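Local structure of APL1 (Anopheles gambiae, 3O6N) at residues F37-I42 against A63-R69; D20-Y24 against Q47-T51; P8-C12 against F23-H27. The protein probably acts with the leucine-rich repeat protein LRIM1, in a heterodimeric complex that regulates complement-like immunity in the mosquito. One frame throughout, in Å; residues are numbered along the deposited sequence.

Contact 1: residues F37-I42 against A63-R69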
# COMPACT_ATOMS: atom_id res chain seq x y z
N PHE A 37 7.12 -23.49 -31.62
CA PHE A 37 6.06 -22.50 -31.53
C PHE A 37 5.82 -21.86 -32.89
O PHE A 37 6.76 -21.56 -33.61
CB PHE A 37 6.43 -21.40 -30.51
CG PHE A 37 6.37 -21.84 -29.08
CD1 PHE A 37 5.16 -21.86 -28.40
CD2 PHE A 37 7.51 -22.26 -28.42
CE1 PHE A 37 5.10 -22.27 -27.08
CE2 PHE A 37 7.46 -22.67 -27.10
CZ PHE A 37 6.25 -22.68 -26.43
N GLY A 38 4.55 -21.66 -33.23
CA GLY A 38 4.18 -21.00 -34.47
C GLY A 38 4.65 -21.72 -35.72
O GLY A 38 4.85 -22.94 -35.71
N PHE A 39 4.82 -20.96 -36.80
CA PHE A 39 5.32 -21.50 -38.06
C PHE A 39 6.84 -21.47 -38.12
O PHE A 39 7.48 -20.61 -37.53
CB PHE A 39 4.75 -20.72 -39.24
CG PHE A 39 3.27 -20.89 -39.42
CD1 PHE A 39 2.76 -21.95 -40.16
CD2 PHE A 39 2.38 -19.99 -38.86
CE1 PHE A 39 1.40 -22.11 -40.33
CE2 PHE A 39 1.02 -20.14 -39.02
CZ PHE A 39 0.53 -21.20 -39.76
N GLU A 40 7.42 -22.42 -38.85
CA GLU A 40 8.86 -22.46 -39.04
C GLU A 40 9.35 -21.16 -39.65
O GLU A 40 10.40 -20.64 -39.28
CB GLU A 40 9.26 -23.64 -39.91
CG GLU A 40 10.75 -23.71 -40.19
CD GLU A 40 11.14 -24.97 -40.94
OE1 GLU A 40 10.60 -26.04 -40.62
OE2 GLU A 40 11.97 -24.88 -41.87
N ASP A 41 8.58 -20.63 -40.59
CA ASP A 41 8.88 -19.33 -41.19
C ASP A 41 8.57 -18.22 -40.19
O ASP A 41 7.41 -17.89 -39.96
CB ASP A 41 8.08 -19.13 -42.48
CG ASP A 41 8.25 -17.74 -43.07
OD1 ASP A 41 9.12 -16.98 -42.59
OD2 ASP A 41 7.52 -17.41 -44.02
N ILE A 42 9.62 -17.64 -39.61
CA ILE A 42 9.50 -16.62 -38.57
C ILE A 42 8.59 -15.46 -38.96
O ILE A 42 7.86 -14.93 -38.12
CB ILE A 42 10.89 -16.05 -38.19
CG1 ILE A 42 11.80 -17.16 -37.68
CG2 ILE A 42 10.75 -14.95 -37.16
CD1 ILE A 42 11.19 -17.96 -36.56
N ALA A 63 12.71 -20.98 -27.48
CA ALA A 63 12.00 -21.24 -28.73
C ALA A 63 10.82 -20.31 -28.96
O ALA A 63 10.48 -20.01 -30.11
CB ALA A 63 11.55 -22.70 -28.79
N LEU A 64 10.19 -19.85 -27.88
CA LEU A 64 9.00 -19.01 -28.01
C LEU A 64 9.31 -17.69 -28.72
O LEU A 64 8.75 -17.40 -29.77
CB LEU A 64 8.38 -18.73 -26.63
CG LEU A 64 7.23 -17.73 -26.62
CD1 LEU A 64 6.09 -18.19 -27.53
CD2 LEU A 64 6.73 -17.51 -25.20
N LEU A 65 10.21 -16.90 -28.14
CA LEU A 65 10.56 -15.60 -28.70
C LEU A 65 11.59 -15.70 -29.82
O LEU A 65 11.83 -14.72 -30.53
CB LEU A 65 11.03 -14.64 -27.60
CG LEU A 65 9.94 -14.29 -26.59
CD1 LEU A 65 10.50 -13.47 -25.43
CD2 LEU A 65 8.78 -13.57 -27.27
N ASP A 66 12.19 -16.87 -29.99
CA ASP A 66 13.05 -17.10 -31.15
C ASP A 66 12.19 -17.16 -32.41
O ASP A 66 12.64 -16.83 -33.50
CB ASP A 66 13.85 -18.39 -30.98
CG ASP A 66 15.08 -18.21 -30.11
OD1 ASP A 66 15.20 -17.15 -29.46
OD2 ASP A 66 15.93 -19.13 -30.08
N SER A 67 10.94 -17.59 -32.24
CA SER A 67 10.00 -17.73 -33.35
C SER A 67 9.05 -16.54 -33.46
O SER A 67 8.65 -16.17 -34.57
CB SER A 67 9.19 -19.02 -33.20
OG SER A 67 10.03 -20.16 -33.29
N PHE A 68 8.68 -15.96 -32.33
CA PHE A 68 7.82 -14.79 -32.31
C PHE A 68 8.64 -13.56 -31.93
O PHE A 68 8.84 -13.29 -30.75
CB PHE A 68 6.66 -14.99 -31.34
CG PHE A 68 5.64 -15.98 -31.83
CD1 PHE A 68 4.38 -15.55 -32.24
CD2 PHE A 68 5.94 -17.33 -31.91
CE1 PHE A 68 3.44 -16.46 -32.70
CE2 PHE A 68 5.00 -18.24 -32.37
CZ PHE A 68 3.75 -17.80 -32.77
N ARG A 69 9.10 -12.82 -32.93
CA ARG A 69 10.05 -11.73 -32.71
C ARG A 69 9.44 -10.33 -32.83
O ARG A 69 10.16 -9.34 -32.88
CB ARG A 69 11.23 -11.85 -33.67
CG ARG A 69 11.96 -13.18 -33.58
CD ARG A 69 13.25 -13.15 -34.38
NE ARG A 69 13.96 -14.42 -34.32
CZ ARG A 69 15.06 -14.70 -35.02
NH1 ARG A 69 15.56 -13.79 -35.84
NH2 ARG A 69 15.64 -15.88 -34.91
O HOH W 1 9.69 -22.58 -32.09
O HOH W 2 8.32 -13.39 -35.74
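F37 and L64 meet through two different first torsions. In F37, CG lies beside the backbone N (chi1 -72°). In L64, CG swings anti to its own N (chi1 173°), which puts CD1 over one face of the F37 ring. This is a CH-pi contact at the N-terminal end of a leucine-rich repeat solenoid. L64 CD1 is 4.1 Å from the ring centroid of F37, offset toward the rim. The backbone of helix 63-67 also touches this ring, with L64 CA 3.6 Å from F37 CD2.

F68, just past the helix, turns its ring edge to the other segment. Its CE2 lies 3.6 Å from G38 N, close to the ring plane, and 3.9 Å from F37 CB. G38 takes a positive phi (61°), a conformation glycine adopts easily. Both F37 and F68 also meet the F23 ring edge-to-face, so the contact continues into strand 21-24.

Farther along, I42 CD1 reaches over the end of the helix and lies 3.4 Å from S67 CA. I42 CG2 packs against the aliphatic part of R69. That side chain is tied back by a hydrogen bond from R69 NE to D66 O, with NE above the plane of that carbonyl. Two waters lie between the segments. One accepts from R69 N and lies 2.9 Å from I42 O, one of several acceptors it could serve. The other accepts from F37 N and is hydrogen-bonded to S67 OG at 2.7 Å.

Contact 2: residues D20-Y24 against Q47-T51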
# COMPACT_ATOMS: atom_id res chain seq x y z
N ASP A 20 -3.59 -11.02 -30.30
CA ASP A 20 -3.80 -11.69 -31.58
C ASP A 20 -3.18 -13.09 -31.66
O ASP A 20 -3.18 -13.70 -32.73
CB ASP A 20 -3.33 -10.82 -32.75
CG ASP A 20 -2.00 -10.14 -32.49
OD1 ASP A 20 -1.26 -10.58 -31.57
OD2 ASP A 20 -1.69 -9.17 -33.21
N CYS A 21 -2.66 -13.60 -30.55
CA CYS A 21 -2.16 -14.97 -30.50
C CYS A 21 -2.40 -15.64 -29.15
O CYS A 21 -1.76 -15.30 -28.16
CB CYS A 21 -0.66 -15.05 -30.84
SG CYS A 21 0.02 -16.74 -30.66
N VAL A 22 -3.31 -16.60 -29.14
CA VAL A 22 -3.56 -17.39 -27.94
C VAL A 22 -3.14 -18.85 -28.16
O VAL A 22 -3.70 -19.54 -29.00
CB VAL A 22 -5.04 -17.34 -27.53
CG1 VAL A 22 -5.27 -18.14 -26.26
CG2 VAL A 22 -5.49 -15.90 -27.36
N PHE A 23 -2.15 -19.29 -27.39
CA PHE A 23 -1.72 -20.68 -27.41
C PHE A 23 -2.61 -21.48 -26.48
O PHE A 23 -2.99 -21.00 -25.41
CB PHE A 23 -0.26 -20.82 -26.97
CG PHE A 23 0.73 -20.22 -27.92
CD1 PHE A 23 1.05 -20.85 -29.11
CD2 PHE A 23 1.38 -19.03 -27.61
CE1 PHE A 23 1.96 -20.30 -29.98
CE2 PHE A 23 2.30 -18.48 -28.48
CZ PHE A 23 2.60 -19.12 -29.67
N TYR A 24 -2.94 -22.70 -26.88
CA TYR A 24 -3.76 -23.59 -26.07
C TYR A 24 -3.04 -24.90 -25.77
O TYR A 24 -2.40 -25.48 -26.64
CB TYR A 24 -5.09 -23.89 -26.77
CG TYR A 24 -6.21 -22.94 -26.40
CD1 TYR A 24 -7.00 -23.17 -25.29
CD2 TYR A 24 -6.48 -21.82 -27.18
CE1 TYR A 24 -8.03 -22.31 -24.95
CE2 TYR A 24 -7.51 -20.96 -26.86
CZ TYR A 24 -8.28 -21.21 -25.74
OH TYR A 24 -9.31 -20.35 -25.41
N GLN A 47 2.42 -11.86 -34.75
CA GLN A 47 1.50 -11.48 -33.69
C GLN A 47 2.18 -10.61 -32.63
O GLN A 47 3.34 -10.83 -32.28
CB GLN A 47 0.85 -12.71 -33.06
CG GLN A 47 -0.16 -13.43 -33.96
CD GLN A 47 0.49 -14.37 -34.96
OE1 GLN A 47 1.64 -14.78 -34.80
NE2 GLN A 47 -0.26 -14.73 -36.00
N LYS A 48 1.45 -9.62 -32.13
CA LYS A 48 2.00 -8.66 -31.19
C LYS A 48 1.53 -8.90 -29.76
O LYS A 48 2.18 -8.46 -28.81
CB LYS A 48 1.64 -7.23 -31.62
CG LYS A 48 2.18 -6.83 -32.98
CD LYS A 48 1.80 -5.40 -33.32
CE LYS A 48 2.51 -4.92 -34.58
NZ LYS A 48 2.24 -3.48 -34.84
N ILE A 49 0.41 -9.58 -29.61
CA ILE A 49 -0.16 -9.85 -28.29
C ILE A 49 -0.22 -11.35 -28.05
O ILE A 49 -0.90 -12.08 -28.77
CB ILE A 49 -1.58 -9.26 -28.15
CG1 ILE A 49 -1.70 -7.95 -28.92
CG2 ILE A 49 -1.93 -9.07 -26.68
CD1 ILE A 49 -0.78 -6.85 -28.44
N VAL A 50 0.52 -11.82 -27.05
CA VAL A 50 0.65 -13.26 -26.83
C VAL A 50 0.20 -13.67 -25.44
O VAL A 50 0.68 -13.14 -24.44
CB VAL A 50 2.10 -13.72 -27.04
CG1 VAL A 50 2.26 -15.18 -26.62
CG2 VAL A 50 2.51 -13.53 -28.49
N THR A 51 -0.72 -14.62 -25.39
CA THR A 51 -1.14 -15.19 -24.12
C THR A 51 -1.34 -16.69 -24.23
O THR A 51 -1.38 -17.24 -25.34
CB THR A 51 -2.44 -14.53 -23.60
OG1 THR A 51 -2.59 -14.83 -22.20
CG2 THR A 51 -3.64 -15.06 -24.35
O HOH W 3 -3.10 -13.85 -35.56
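Strands 21-24 and 49-51 run side by side as the outermost pair, at the N-terminal end, of the parallel strands that line the leucine-rich repeat solenoid. C21 pairs with V50 and V22 with T51. The segment axes come within 5.0 Å of each other at an angle of 18°.

Two good backbone bonds hold the pair. T51 N donates to C21 O at 3.0 Å, nearly in line with the carbonyl bond. F23 N donates to T51 O in the carbonyl plane. The bond from C21 N to I49 O is bent and weak. V50 CA and V22 CA add CA-H...O contacts to C21 O and T51 O.

At the start of the pair, the D20 carboxylate does the work of a backbone acceptor. D20 CG sits between its own N and carbonyl carbon (chi1 43°), which carries OD1 across to the backbone amides of K48 and I49, at the start of strand 49-51. OD1 of D20 takes a hydrogen bond from I49 N at 2.8 Å, on its syn side but 25° out of the carboxylate plane. K48 N makes weak bonds to both carboxylate oxygens of D20. These amide donors would tend to stabilise the charged form of the acid.

The side chains divide between two faces. V22 and T51 lie side by side on one, with CG2 of V22 3.6 Å from CG2 of T51. C21 and V50 are on the other, buried, where C21 SG is bonded to C12. V50 CG1 touches the edge of the F23 ring at CE2. CG of Q47 lies 3.6 Å from C21 CB, and the bend of the chain beyond it carries the amide round to a water. This water accepts from Q47 NE2 and donates to D20 O at 2.8 Å.

Contact 3: residues P8-C12 against F23-H27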
# COMPACT_ATOMS: atom_id res chain seq x y z
N PRO A 8 6.29 -31.58 -30.36
CA PRO A 8 5.02 -30.86 -30.50
C PRO A 8 5.20 -29.50 -31.16
O PRO A 8 6.24 -28.86 -31.01
CB PRO A 8 4.58 -30.65 -29.04
CG PRO A 8 5.30 -31.69 -28.27
CD PRO A 8 6.61 -31.86 -28.95
N GLU A 9 4.17 -29.06 -31.86
CA GLU A 9 4.17 -27.77 -32.52
C GLU A 9 2.93 -27.00 -32.09
O GLU A 9 1.81 -27.35 -32.45
CB GLU A 9 4.19 -27.96 -34.04
CG GLU A 9 4.03 -26.69 -34.85
CD GLU A 9 4.17 -26.94 -36.34
OE1 GLU A 9 3.15 -27.14 -37.02
OE2 GLU A 9 5.32 -26.92 -36.84
N TYR A 10 3.13 -25.95 -31.31
CA TYR A 10 2.02 -25.16 -30.79
C TYR A 10 1.76 -23.92 -31.65
O TYR A 10 2.66 -23.11 -31.86
CB TYR A 10 2.27 -24.77 -29.34
CG TYR A 10 2.56 -25.95 -28.43
CD1 TYR A 10 1.56 -26.86 -28.11
CD2 TYR A 10 3.82 -26.14 -27.89
CE1 TYR A 10 1.82 -27.94 -27.28
CE2 TYR A 10 4.09 -27.22 -27.06
CZ TYR A 10 3.08 -28.11 -26.76
OH TYR A 10 3.35 -29.18 -25.93
N LYS A 11 0.54 -23.79 -32.14
CA LYS A 11 0.16 -22.69 -33.02
C LYS A 11 -0.84 -21.77 -32.32
O LYS A 11 -1.52 -22.19 -31.39
CB LYS A 11 -0.48 -23.23 -34.30
CG LYS A 11 0.42 -24.12 -35.15
CD LYS A 11 1.38 -23.29 -35.98
CE LYS A 11 2.03 -24.13 -37.07
NZ LYS A 11 1.04 -24.61 -38.08
N CYS A 12 -0.92 -20.53 -32.79
CA CYS A 12 -1.90 -19.59 -32.26
C CYS A 12 -3.31 -20.09 -32.57
O CYS A 12 -3.50 -20.91 -33.47
CB CYS A 12 -1.70 -18.20 -32.85
SG CYS A 12 -0.06 -17.48 -32.55
N PHE A 23 -2.15 -19.29 -27.39
CA PHE A 23 -1.72 -20.68 -27.41
C PHE A 23 -2.61 -21.48 -26.48
O PHE A 23 -2.99 -21.00 -25.41
CB PHE A 23 -0.26 -20.82 -26.97
CG PHE A 23 0.73 -20.22 -27.92
CD1 PHE A 23 1.05 -20.85 -29.11
CD2 PHE A 23 1.38 -19.03 -27.61
CE1 PHE A 23 1.96 -20.30 -29.98
CE2 PHE A 23 2.30 -18.48 -28.48
CZ PHE A 23 2.60 -19.12 -29.67
N TYR A 24 -2.94 -22.70 -26.88
CA TYR A 24 -3.76 -23.59 -26.07
C TYR A 24 -3.04 -24.90 -25.77
O TYR A 24 -2.40 -25.48 -26.64
CB TYR A 24 -5.09 -23.89 -26.77
CG TYR A 24 -6.21 -22.94 -26.40
CD1 TYR A 24 -7.00 -23.17 -25.29
CD2 TYR A 24 -6.48 -21.82 -27.18
CE1 TYR A 24 -8.03 -22.31 -24.95
CE2 TYR A 24 -7.51 -20.96 -26.86
CZ TYR A 24 -8.28 -21.21 -25.74
OH TYR A 24 -9.31 -20.35 -25.41
N ASP A 25 -3.15 -25.35 -24.52
CA ASP A 25 -2.70 -26.68 -24.14
C ASP A 25 -1.21 -26.92 -24.35
O ASP A 25 -0.80 -28.00 -24.77
CB ASP A 25 -3.51 -27.75 -24.88
CG ASP A 25 -5.00 -27.61 -24.64
OD1 ASP A 25 -5.41 -27.58 -23.46
OD2 ASP A 25 -5.75 -27.50 -25.63
N VAL A 26 -0.40 -25.90 -24.07
CA VAL A 26 1.04 -26.05 -24.10
C VAL A 26 1.48 -26.69 -22.80
O VAL A 26 1.14 -26.20 -21.72
CB VAL A 26 1.75 -24.71 -24.25
CG1 VAL A 26 3.26 -24.90 -24.20
CG2 VAL A 26 1.34 -24.02 -25.53
N HIS A 27 2.23 -27.79 -22.88
CA HIS A 27 2.70 -28.46 -21.68
C HIS A 27 4.17 -28.82 -21.76
O HIS A 27 4.56 -29.79 -22.41
CB HIS A 27 1.83 -29.67 -21.36
CG HIS A 27 0.41 -29.32 -21.04
ND1 HIS A 27 0.06 -28.65 -19.89
CD2 HIS A 27 -0.74 -29.51 -21.73
CE1 HIS A 27 -1.25 -28.46 -19.88
NE2 HIS A 27 -1.75 -28.97 -20.99
O HOH W 4 -1.64 -23.70 -29.18
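Y10 lays one face of its ring over V26. The V26 methyl CG2 stands 3.9 Å from the centroid of the Y10 ring and 21° off its normal, a CH-pi contact displaced toward the rim. The nearest ring atom is Y10 CG, 3.7 Å from V26 CG2. The second methyl, V26 CG1, lies against Y10 CE2 and CD2. With V26 CG1 anti to its backbone N (chi1 176°) and CG2 beside it, both methyls meet the tyrosine. The far part of the ring runs along the backbone of the other segment. Y10 CE1 is 3.6 Å from D25 O, and Y10 OH comes to 3.5 Å from H27 N.

The F23 ring approaches segment 8-12 differently. It turns an edge to the backbone, with CE1 of F23 3.5 Å from Y10 O, close to the ring plane. Its CD1 touches Y10 CB. The sulfur of C12 meets the same ring obliquely, 4.7 Å from SG to the F23 centroid. This C12 sulfur is half of the disulfide to C21, so it is held close to the strand that carries F23. One water joins the two backbones, donating to K11 O at 2.7 Å and accepting from Y24 N.

The contact lies at the N-terminal end of the solenoid, consistent with a disulfide-bonded N-terminal cap. Strand 9-10 pairs in parallel with strand 36-37, while F23 lies on strand 21-24, the outermost strand at this end. V26 and F23 both reach F52 of strand 49-53, and F23 also meets F68, just after helix 63-67.

In the fold
All three contacts lie at the N-terminal end of the solenoid. Contact 1 is the most enclosed, with no fully exposed residue among those that touch, while contacts 2 and 3 reach the surface. F23 connects them. It belongs to contacts 2 and 3, and its ring packs against F37, L64 and F68 of contact 1. The C12-C21 disulfide joins contact 3 to contact 2, and a probable hydrogen bond from G38 N to Y10 O joins contact 1 to contact 3. Contact 2 is strand pairing, with direct backbone bonds and an acid at its exposed start. Contacts 1 and 3 rely on aromatic rings and methyl groups, with no direct hydrogen bond between their segments, only water-mediated ones. Contact 1 alone uses a helix.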